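Local coordinates for beta-fructofuranosidase (Bifidobacterium adolescentis, PDB 6NOB), which probably hydrolyses terminal non-reducing beta-fructofuranoside residues, as in sucrose, at residues L485-V490 and E593-G598; N523-D528 and V580-V585; D529-M534 and R554-T559. All blocks are in the same frame, centred on the assembly; numbering follows the deposited sequence.

Interaction 1: L485-V490 and E593-G598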
# COMPACT_ATOMS: atom_id res chain seq x y z
N LEU A 485 -2.31 2.52 -20.09
CA LEU A 485 -1.84 1.59 -19.09
C LEU A 485 -2.85 0.46 -18.90
O LEU A 485 -4.05 0.70 -18.74
CB LEU A 485 -1.60 2.30 -17.76
CG LEU A 485 -0.90 1.48 -16.67
CD1 LEU A 485 0.52 1.12 -17.10
CD2 LEU A 485 -0.89 2.22 -15.35
N TYR A 486 -2.36 -0.77 -18.92
CA TYR A 486 -3.13 -1.95 -18.59
C TYR A 486 -2.61 -2.55 -17.29
O TYR A 486 -1.43 -2.43 -16.97
CB TYR A 486 -3.04 -3.00 -19.71
CG TYR A 486 -4.07 -2.85 -20.81
CD1 TYR A 486 -4.19 -1.66 -21.53
CD2 TYR A 486 -4.89 -3.91 -21.16
CE1 TYR A 486 -5.12 -1.53 -22.55
CE2 TYR A 486 -5.82 -3.79 -22.18
CZ TYR A 486 -5.93 -2.60 -22.87
OH TYR A 486 -6.86 -2.49 -23.88
N SER A 487 -3.51 -3.18 -16.54
CA SER A 487 -3.14 -3.81 -15.29
C SER A 487 -3.96 -5.08 -15.11
O SER A 487 -5.15 -5.10 -15.44
CB SER A 487 -3.34 -2.88 -14.09
OG SER A 487 -4.71 -2.73 -13.79
N LYS A 488 -3.32 -6.12 -14.58
CA LYS A 488 -3.90 -7.45 -14.51
C LYS A 488 -3.14 -8.20 -13.44
O LYS A 488 -1.93 -7.97 -13.29
CB LYS A 488 -3.77 -8.16 -15.87
CG LYS A 488 -4.65 -9.37 -16.09
CD LYS A 488 -4.32 -10.01 -17.44
CE LYS A 488 -5.45 -10.91 -17.95
NZ LYS A 488 -5.45 -12.25 -17.30
N PRO A 489 -3.78 -9.07 -12.66
CA PRO A 489 -3.05 -9.83 -11.64
C PRO A 489 -1.92 -10.65 -12.25
O PRO A 489 -2.05 -11.18 -13.36
CB PRO A 489 -4.12 -10.72 -11.01
CG PRO A 489 -5.39 -10.00 -11.26
CD PRO A 489 -5.23 -9.33 -12.59
N VAL A 490 -0.80 -10.72 -11.53
CA VAL A 490 0.33 -11.49 -12.03
C VAL A 490 -0.06 -12.96 -12.13
O VAL A 490 -1.00 -13.43 -11.48
CB VAL A 490 1.57 -11.30 -11.14
CG1 VAL A 490 1.97 -9.83 -11.09
CG2 VAL A 490 1.29 -11.82 -9.73
N GLU A 593 -11.93 -6.89 -6.35
CA GLU A 593 -11.04 -6.35 -7.38
C GLU A 593 -11.54 -6.87 -8.72
O GLU A 593 -11.65 -8.08 -8.92
CB GLU A 593 -9.58 -6.75 -7.14
CG GLU A 593 -9.04 -6.34 -5.78
CD GLU A 593 -7.54 -6.49 -5.67
OE1 GLU A 593 -6.82 -5.76 -6.38
OE2 GLU A 593 -7.08 -7.34 -4.87
N VAL A 594 -11.86 -5.95 -9.63
CA VAL A 594 -12.51 -6.27 -10.89
C VAL A 594 -11.61 -5.81 -12.03
O VAL A 594 -11.09 -4.69 -12.01
CB VAL A 594 -13.90 -5.60 -10.99
CG1 VAL A 594 -14.53 -5.89 -12.34
CG2 VAL A 594 -14.79 -6.08 -9.85
N PHE A 595 -11.45 -6.67 -13.04
CA PHE A 595 -10.66 -6.38 -14.22
C PHE A 595 -11.51 -6.59 -15.46
O PHE A 595 -12.12 -7.65 -15.63
CB PHE A 595 -9.40 -7.24 -14.25
CG PHE A 595 -8.53 -7.07 -13.04
CD1 PHE A 595 -8.73 -7.84 -11.91
CD2 PHE A 595 -7.54 -6.10 -13.03
CE1 PHE A 595 -7.94 -7.66 -10.79
CE2 PHE A 595 -6.75 -5.91 -11.91
CZ PHE A 595 -6.95 -6.70 -10.79
N LEU A 596 -11.58 -5.57 -16.31
CA LEU A 596 -12.43 -5.59 -17.49
C LEU A 596 -11.59 -5.64 -18.76
O LEU A 596 -10.53 -5.00 -18.84
CB LEU A 596 -13.34 -4.35 -17.52
CG LEU A 596 -14.17 -4.10 -16.26
CD1 LEU A 596 -15.11 -2.93 -16.46
CD2 LEU A 596 -14.94 -5.35 -15.88
N ASN A 597 -12.07 -6.40 -19.74
CA ASN A 597 -11.41 -6.52 -21.04
C ASN A 597 -9.94 -6.90 -20.90
O ASN A 597 -9.07 -6.37 -21.60
CB ASN A 597 -11.57 -5.23 -21.85
CG ASN A 597 -12.95 -5.09 -22.45
OD1 ASN A 597 -13.83 -5.93 -22.24
ND2 ASN A 597 -13.16 -4.03 -23.22
N GLY A 598 -9.66 -7.82 -19.98
CA GLY A 598 -8.30 -8.28 -19.78
C GLY A 598 -7.37 -7.26 -19.16
O GLY A 598 -6.15 -7.37 -19.32

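Interaction 2: N523-D528 and V580-V585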
# COMPACT_ATOMS: atom_id res chain seq x y z
N ASN A 523 -14.87 -15.39 -14.01
CA ASN A 523 -14.53 -14.92 -15.35
C ASN A 523 -15.78 -15.02 -16.21
O ASN A 523 -16.23 -16.13 -16.53
CB ASN A 523 -13.38 -15.73 -15.94
CG ASN A 523 -12.94 -15.22 -17.30
OD1 ASN A 523 -13.34 -14.14 -17.74
ND2 ASN A 523 -12.11 -16.00 -17.99
N VAL A 524 -16.34 -13.87 -16.58
CA VAL A 524 -17.60 -13.81 -17.32
C VAL A 524 -17.35 -13.18 -18.68
O VAL A 524 -16.68 -12.15 -18.77
CB VAL A 524 -18.67 -13.01 -16.54
CG1 VAL A 524 -20.00 -13.02 -17.29
CG2 VAL A 524 -18.84 -13.57 -15.14
N HIS A 525 -17.88 -13.80 -19.73
CA HIS A 525 -17.76 -13.32 -21.10
C HIS A 525 -19.12 -12.89 -21.60
O HIS A 525 -20.05 -13.70 -21.67
CB HIS A 525 -17.17 -14.40 -22.01
CG HIS A 525 -15.69 -14.59 -21.83
ND1 HIS A 525 -14.77 -13.70 -22.33
CD2 HIS A 525 -14.99 -15.56 -21.20
CE1 HIS A 525 -13.55 -14.12 -22.02
NE2 HIS A 525 -13.66 -15.24 -21.34
N LEU A 526 -19.24 -11.61 -21.97
CA LEU A 526 -20.48 -11.05 -22.49
C LEU A 526 -20.39 -10.94 -24.01
O LEU A 526 -19.32 -10.65 -24.55
CB LEU A 526 -20.76 -9.68 -21.87
CG LEU A 526 -20.84 -9.65 -20.34
CD1 LEU A 526 -20.86 -8.21 -19.84
CD2 LEU A 526 -22.06 -10.41 -19.85
N ALA A 527 -21.52 -11.17 -24.67
CA ALA A 527 -21.57 -11.21 -26.13
C ALA A 527 -21.95 -9.88 -26.76
O ALA A 527 -21.89 -9.75 -27.99
CB ALA A 527 -22.55 -12.28 -26.60
N ASP A 528 -22.35 -8.88 -25.97
CA ASP A 528 -22.89 -7.65 -26.52
C ASP A 528 -22.70 -6.53 -25.51
O ASP A 528 -22.03 -6.70 -24.48
CB ASP A 528 -24.37 -7.84 -26.89
CG ASP A 528 -25.14 -8.55 -25.80
OD1 ASP A 528 -25.20 -8.03 -24.67
OD2 ASP A 528 -25.69 -9.64 -26.08
N VAL A 580 -17.51 -3.29 -22.77
CA VAL A 580 -17.01 -4.32 -21.87
C VAL A 580 -17.53 -5.67 -22.33
O VAL A 580 -18.74 -5.85 -22.54
CB VAL A 580 -17.44 -4.02 -20.42
CG1 VAL A 580 -17.00 -5.15 -19.50
CG2 VAL A 580 -16.87 -2.69 -19.96
N ARG A 581 -16.62 -6.63 -22.51
CA ARG A 581 -17.02 -7.96 -22.96
C ARG A 581 -16.52 -9.04 -22.01
O ARG A 581 -17.13 -10.10 -21.89
CB ARG A 581 -16.50 -8.22 -24.37
CG ARG A 581 -17.10 -7.31 -25.42
CD ARG A 581 -18.60 -7.50 -25.54
NE ARG A 581 -19.18 -6.61 -26.54
CZ ARG A 581 -19.61 -5.38 -26.29
NH1 ARG A 581 -20.12 -4.63 -27.26
NH2 ARG A 581 -19.53 -4.89 -25.06
N GLN A 582 -15.40 -8.78 -21.32
CA GLN A 582 -14.87 -9.70 -20.33
C GLN A 582 -14.89 -9.03 -18.96
O GLN A 582 -14.40 -7.91 -18.81
CB GLN A 582 -13.45 -10.15 -20.67
CG GLN A 582 -12.91 -11.19 -19.70
CD GLN A 582 -11.53 -11.70 -20.08
OE1 GLN A 582 -10.83 -11.09 -20.89
NE2 GLN A 582 -11.14 -12.83 -19.50
N VAL A 583 -15.46 -9.71 -17.98
CA VAL A 583 -15.48 -9.26 -16.59
C VAL A 583 -14.79 -10.33 -15.75
O VAL A 583 -15.25 -11.48 -15.70
CB VAL A 583 -16.90 -9.00 -16.08
CG1 VAL A 583 -16.87 -8.64 -14.61
CG2 VAL A 583 -17.56 -7.90 -16.90
N GLU A 584 -13.69 -9.95 -15.10
CA GLU A 584 -12.96 -10.84 -14.21
C GLU A 584 -13.04 -10.28 -12.79
O GLU A 584 -12.68 -9.12 -12.56
CB GLU A 584 -11.50 -10.98 -14.66
CG GLU A 584 -10.80 -12.19 -14.07
CD GLU A 584 -9.43 -12.44 -14.68
OE1 GLU A 584 -8.59 -11.52 -14.67
OE2 GLU A 584 -9.20 -13.57 -15.16
N VAL A 585 -13.51 -11.10 -11.86
CA VAL A 585 -13.83 -10.65 -10.50
C VAL A 585 -13.06 -11.49 -9.49
O VAL A 585 -13.11 -12.72 -9.54
CB VAL A 585 -15.34 -10.73 -10.22
CG1 VAL A 585 -15.64 -10.22 -8.82
CG2 VAL A 585 -16.12 -9.95 -11.26

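Interaction 3: D529-M534 and R554-T559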
# COMPACT_ATOMS: atom_id res chain seq x y z
N ASP A 529 -23.30 -5.37 -25.80
CA ASP A 529 -23.21 -4.20 -24.94
C ASP A 529 -24.52 -3.91 -24.22
O ASP A 529 -24.76 -2.77 -23.81
CB ASP A 529 -22.78 -2.98 -25.76
CG ASP A 529 -22.01 -1.97 -24.95
OD1 ASP A 529 -20.91 -2.32 -24.48
OD2 ASP A 529 -22.51 -0.84 -24.77
N ALA A 530 -25.36 -4.93 -24.04
CA ALA A 530 -26.68 -4.73 -23.46
C ALA A 530 -26.59 -4.50 -21.95
O ALA A 530 -25.56 -4.76 -21.32
CB ALA A 530 -27.58 -5.94 -23.76
N ASP A 531 -27.69 -4.01 -21.39
CA ASP A 531 -27.77 -3.79 -19.95
C ASP A 531 -27.57 -5.11 -19.21
O ASP A 531 -28.09 -6.16 -19.62
CB ASP A 531 -29.12 -3.18 -19.58
CG ASP A 531 -29.19 -1.70 -19.88
OD1 ASP A 531 -28.22 -1.16 -20.46
OD2 ASP A 531 -30.22 -1.07 -19.55
N ALA A 532 -26.82 -5.06 -18.11
CA ALA A 532 -26.51 -6.26 -17.35
C ALA A 532 -26.23 -5.89 -15.90
O ALA A 532 -25.91 -4.74 -15.59
CB ALA A 532 -25.31 -7.01 -17.95
N ILE A 533 -26.36 -6.89 -15.03
CA ILE A 533 -26.17 -6.70 -13.60
C ILE A 533 -25.49 -7.94 -13.03
O ILE A 533 -25.85 -9.07 -13.37
CB ILE A 533 -27.50 -6.42 -12.88
CG1 ILE A 533 -27.29 -6.28 -11.37
CG2 ILE A 533 -28.53 -7.50 -13.19
CD1 ILE A 533 -28.20 -5.26 -10.73
N MET A 534 -24.50 -7.72 -12.16
CA MET A 534 -23.79 -8.80 -11.48
C MET A 534 -23.78 -8.50 -9.99
O MET A 534 -23.09 -7.57 -9.54
CB MET A 534 -22.36 -8.95 -12.01
CG MET A 534 -22.27 -9.66 -13.36
SD MET A 534 -20.60 -9.66 -14.05
CE MET A 534 -19.74 -10.74 -12.92
N ARG A 554 -24.20 -2.52 -15.76
CA ARG A 554 -24.07 -1.76 -16.99
C ARG A 554 -25.44 -1.24 -17.39
O ARG A 554 -26.42 -2.00 -17.41
CB ARG A 554 -23.48 -2.61 -18.12
CG ARG A 554 -23.31 -1.84 -19.42
CD ARG A 554 -22.44 -2.59 -20.41
NE ARG A 554 -23.04 -3.86 -20.80
CZ ARG A 554 -22.41 -4.80 -21.49
NH1 ARG A 554 -21.15 -4.60 -21.88
NH2 ARG A 554 -23.03 -5.93 -21.80
N THR A 555 -25.51 0.05 -17.71
CA THR A 555 -26.76 0.69 -18.09
C THR A 555 -26.47 1.69 -19.20
O THR A 555 -25.71 2.64 -18.99
CB THR A 555 -27.41 1.38 -16.89
OG1 THR A 555 -27.65 0.41 -15.86
CG2 THR A 555 -28.73 2.01 -17.30
N ASP A 556 -27.07 1.47 -20.37
CA ASP A 556 -26.90 2.34 -21.53
C ASP A 556 -25.42 2.54 -21.85
O ASP A 556 -24.94 3.66 -22.05
CB ASP A 556 -27.60 3.69 -21.32
CG ASP A 556 -29.06 3.53 -20.94
OD1 ASP A 556 -29.69 2.54 -21.38
OD2 ASP A 556 -29.58 4.38 -20.19
N GLY A 557 -24.69 1.42 -21.90
CA GLY A 557 -23.30 1.43 -22.30
C GLY A 557 -22.30 1.80 -21.22
O GLY A 557 -21.09 1.66 -21.45
N VAL A 558 -22.75 2.26 -20.06
CA VAL A 558 -21.87 2.67 -18.98
C VAL A 558 -21.81 1.55 -17.95
O VAL A 558 -22.84 1.13 -17.42
CB VAL A 558 -22.33 3.98 -18.33
CG1 VAL A 558 -21.39 4.38 -17.21
CG2 VAL A 558 -22.43 5.08 -19.38
N THR A 559 -20.60 1.05 -17.69
CA THR A 559 -20.38 0.00 -16.70
C THR A 559 -19.77 0.62 -15.45
O THR A 559 -18.82 1.39 -15.53
CB THR A 559 -19.44 -1.08 -17.26
OG1 THR A 559 -19.93 -1.54 -18.52
CG2 THR A 559 -19.36 -2.25 -16.29
O HOH W 1 -20.38 0.79 -24.21
O HOH W 2 -26.09 -1.34 -21.70
O HOH W 3 -19.77 -2.05 -22.15

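Interaction 1: L485-V490 and E593-G598
Pro489 and Phe595 meet tip to tip where the last strand of the catalytic beta-propeller, 484-489, runs over the C-terminal beta-sandwich characteristic of family 32 hydrolases. The axes of the two strand segments come within 8.1 Å, their directions 128° apart; no hydrogen bond links the segments, and they meet by packing of side chains against each other and against backbone. The evidence for a CH-pi contact is direct: Pro489 CD lies 3.6 Å from the centroid of the Phe595 ring and only 9° off its normal, hence over the face. The neighbouring Pro489 CG packs beside it, 3.5 Å from Phe595 CE1. Ser487 O approaches the same ring obliquely, 3.5 Å from Phe595 CD2. An alanine in place of Phe595 would probably leave Pro489 CD and CG without the ring they rest on, opening a gap between propeller and sandwich. Farther along, Gly598 O is met by two side chains. The aliphatic part of Lys488 passes beside it, while the ammonium goes on to bond Tyr494 OH. The Tyr486 ring turns its edge to the same oxygen, with Tyr486 CD2 4.1 Å from Gly598 O.

Interaction 2: N523-D528 and V580-V585
Val524 and Val583 form a hydrogen-bonded antiparallel pair, flanked by the non-hydrogen-bonded pairs Asn523-Glu584 and His525-Gln582, in strands whose segments run 165° apart, their axes approaching to 4.7 Å. Val524 N to Val583 O and Val583 N to Val524 O are both 2.8 Å, and a further bond, Leu526 N to Arg581 O at 2.6 Å, carries the ladder to the strand end.

On the face bearing Asn523, His525 and Gln582, polar side chains lie against one another. The extended Gln582 chain, its CG anti to the backbone N (chi1 -175°), reaches diagonally to Asn523, and Gln582 NE2 donates to Asn523 OD1 over 3.1 Å. The bond is nearly straight and lies in the Gln582 amide plane, although the donor is tilted from the carbonyl plane of Asn523. The His525 ring runs alongside Gln582, pointing the same way, its plane 26° from the amide and His525 CE1 3.7 Å from Gln582 CD.

Arg581 bends at chi2, and its guanidinium lies with one face against Asp528 O, about 3.0 Å from the plane; Asp528 O and Arg581 NH2 are close, but the angle is too poor for a hydrogen bond. Arg581 NH2 instead bonds Val580 O over 2.8 Å, the oxygen in the guanidinium plane, and also forms a salt bridge with Asp529.

The opposite face belongs to the sandwich interior: Val524 and Val583 both touch Met534 of strand 532-540, and Val583 also touches Leu552 of strand 547-555. Within its own sheet the pair is central, strand 519-526 being flanked by strand 624-632 and strand 582-588 by strand 591-596.

Interaction 3: D529-M534 and R554-T559
Ala532 and Arg554 form a hydrogen-bonded antiparallel pair at the open end of the beta hairpin 532-540/547-555, a surface contact at the end of two inner strands of one sheet of the C-terminal beta-sandwich. Their backbone bonds are unequal: Arg554 N to Ala532 O is 2.8 Å, Ala532 N to Arg554 O 3.2 Å. Beyond this pair the loop 529-531 lies against the type I' turn Thr555-Val558, and side chains take over.

Arg554 bends at chi3 (63°), which swings NE toward the loop, where the guanidinium grips a single carbonyl oxygen side-on. Arg554 NE is 2.7 Å and Arg554 NH2 2.8 Å from Ala530 O; the NH2 bond uses a lone pair, whereas NE sits above the carbonyl plane. Val580 O accepts from Arg554 NH1. This division of labour fixes the rotation of the guanidinium, over one face of which passes the backbone of Asp529. The Asp529 side chain crosses that of Arg554 at about a right angle, with the carboxylate and guanidinium planes 46° apart, and its salt bridge to NH1 is purely electrostatic, since OD1 lies well out of the guanidinium plane; a water bridges the same two atoms, and Arg581 is a second cationic partner of the carboxylate.

Asp531 holds the turn itself: its OD1 accepts from Asp556 N over 2.9 Å on the syn side, at 159°. The carboxylates of Asp531 and Asp556 are also near each other, which might raise the proton affinity of one of them. Near Gly557, one water donates both to Asp529 OD2, at 2.7 Å, and to Gly557 O.

In the fold
From the N terminus, the chain leaves the propeller through 485-490 and enters the sandwich, so interaction 1 closes the widest loop when it returns at 593-598. Inside that loop lies interaction 2, between 523-528 and 580-585, and inside that again interaction 3, between 529-534 and 554-559; the three nest and none cross. Interaction 1 joins the two domains, interaction 2 pairs central strands of one sheet of the sandwich, and interaction 3 lies in the other. Neighbours also touch: Phe595 N and Glu584 O, 2.8 Å apart, link interactions 1 and 2, while residues 528 and 529 are consecutive, making interaction 3 continue directly from interaction 2.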